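Local atomic coordinates of beta-1,4-mannanase (Aplysia kurodai, PDB entry 3VUP), a protein that probably hydrolyses the beta-1,4-mannosidic linkages of mannan, as a TIM-barrel mannanase of the sea hare's digestive fluid. Residues Pro143-Val148 with Asp209-Thr214. Sequence-based numbering, arbitrary orientation.
Sequences PIVNHV and DAIKTT
Val145 faces helix segment 209-214 and divides its two methyls between Ile211 and Thr214. CG2 meets Ile211 CG1 at 3.9 Å, the two side chains lying at about a right angle to each other. CG1, placed anti to the backbone N (chi1 169°), lies 3.8 Å from Thr214 CG2 and also rests near the backbone oxygen of Ile211. A short, beta-branched valine suits this place: it offers two methyls close to the backbone, where the axes of segments 143-147 and 209-214 come within 9.2 Å. The longer, branched Ile211 also reaches Trp157 and Leu159 of barrel strand 157-161, helping to fill the layer between helix and barrel.

Thr214 turns its methyl, CG2, to the neighbouring helix, where it meets CB of Asn146 at 3.6 Å, while its OG1 lies beside Ala210 O of its own helix.

The contact lies at the C-terminal ends of helices 130-147 and 197-214, which precede barrel strands 157-161 and 220-224. The two helices are thus neighbours in the outer helical layer of the TIM barrel, and the axes of these short segments run in roughly the same direction, 34° apart, as expected where successive beta-alpha units repeat one direction.

Toward the surface the polar link is made by water. One water molecule donates to Asn146 OD1 and to Thr214 O, each at 2.8 Å, joining an exposed amide to a carbonyl in the last turn of helix 197-214. Asparagine fits this edge because its CB packs on the threonine methyl while its amide oxygen accepts from the solvent. On the far side of helix 197-214, Lys212 forms a salt bridge with Asp257.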
# COMPACT_ATOMS: atom_id res chain seq x y z
N PRO A 143 -14.15 -4.59 12.31
CA PRO A 143 -13.63 -4.78 13.67
C PRO A 143 -12.17 -4.37 13.86
O PRO A 143 -11.83 -3.77 14.87
CB PRO A 143 -13.82 -6.28 13.90
CG PRO A 143 -15.05 -6.61 13.08
CD PRO A 143 -14.91 -5.77 11.85
N ILE A 144 -11.32 -4.67 12.88
CA ILE A 144 -9.92 -4.28 12.97
C ILE A 144 -9.77 -2.75 12.98
O ILE A 144 -9.09 -2.19 13.85
CB ILE A 144 -9.08 -4.90 11.83
CG1 ILE A 144 -8.97 -6.42 12.01
CG2 ILE A 144 -7.71 -4.24 11.77
CD1 ILE A 144 -8.47 -7.14 10.78
N VAL A 145 -10.40 -2.10 12.02
CA VAL A 145 -10.30 -0.65 11.87
C VAL A 145 -10.85 0.06 13.10
O VAL A 145 -10.27 1.03 13.59
CB VAL A 145 -11.03 -0.20 10.59
CG1 VAL A 145 -11.18 1.31 10.54
CG2 VAL A 145 -10.30 -0.72 9.36
N ASN A 146 -11.98 -0.44 13.61
CA ASN A 146 -12.56 0.15 14.80
C ASN A 146 -11.65 0.00 16.02
O ASN A 146 -11.54 0.92 16.83
CB ASN A 146 -13.91 -0.49 15.10
CG ASN A 146 -14.56 0.10 16.33
OD1 ASN A 146 -14.96 1.27 16.33
ND2 ASN A 146 -14.65 -0.69 17.39
N HIS A 147 -11.00 -1.15 16.13
CA HIS A 147 -10.18 -1.43 17.31
C HIS A 147 -9.00 -0.47 17.42
O HIS A 147 -8.57 -0.14 18.53
CB HIS A 147 -9.68 -2.87 17.26
CG HIS A 147 -9.03 -3.31 18.53
ND1 HIS A 147 -9.75 -3.60 19.66
CD2 HIS A 147 -7.73 -3.49 18.85
CE1 HIS A 147 -8.92 -3.96 20.63
NE2 HIS A 147 -7.69 -3.90 20.16
N VAL A 148 -8.46 -0.05 16.29
CA VAL A 148 -7.31 0.85 16.27
C VAL A 148 -7.68 2.25 15.79
O VAL A 148 -6.81 3.04 15.44
CB VAL A 148 -6.15 0.29 15.41
CG1 VAL A 148 -5.69 -1.06 15.96
CG2 VAL A 148 -6.53 0.19 13.92
N ASP A 209 -14.47 2.55 1.65
CA ASP A 209 -15.64 3.17 2.26
C ASP A 209 -15.86 2.63 3.67
O ASP A 209 -16.17 3.38 4.59
CB ASP A 209 -16.88 2.96 1.40
CG ASP A 209 -18.11 3.66 1.95
OD1 ASP A 209 -18.30 4.87 1.66
OD2 ASP A 209 -18.89 3.00 2.66
N ALA A 210 -15.68 1.33 3.84
CA ALA A 210 -15.83 0.72 5.16
C ALA A 210 -14.82 1.31 6.15
O ALA A 210 -15.17 1.62 7.29
CB ALA A 210 -15.66 -0.78 5.07
N ILE A 211 -13.58 1.47 5.71
CA ILE A 211 -12.55 2.05 6.56
C ILE A 211 -12.93 3.46 7.01
O ILE A 211 -12.88 3.79 8.19
CB ILE A 211 -11.17 2.03 5.88
CG1 ILE A 211 -10.68 0.58 5.74
CG2 ILE A 211 -10.16 2.89 6.65
CD1 ILE A 211 -9.50 0.44 4.83
N LYS A 212 -13.32 4.29 6.05
CA LYS A 212 -13.60 5.69 6.36
C LYS A 212 -15.00 5.97 6.92
O LYS A 212 -15.32 7.11 7.29
CB LYS A 212 -13.22 6.60 5.20
CG LYS A 212 -11.71 6.71 5.09
CD LYS A 212 -11.25 7.67 4.00
CE LYS A 212 -11.35 7.04 2.62
NZ LYS A 212 -10.84 7.96 1.57
N THR A 213 -15.84 4.95 7.00
CA THR A 213 -17.07 5.02 7.78
C THR A 213 -16.75 4.70 9.23
O THR A 213 -17.27 5.31 10.16
CB THR A 213 -18.14 4.01 7.28
OG1 THR A 213 -18.42 4.23 5.89
CG2 THR A 213 -19.43 4.17 8.06
N THR A 214 -15.87 3.73 9.43
CA THR A 214 -15.54 3.23 10.75
C THR A 214 -14.53 4.12 11.48
O THR A 214 -14.67 4.38 12.68
CB THR A 214 -15.02 1.79 10.63
OG1 THR A 214 -16.02 0.98 10.01
CG2 THR A 214 -14.69 1.21 11.99
O HOH W 1 -16.11 3.18 14.72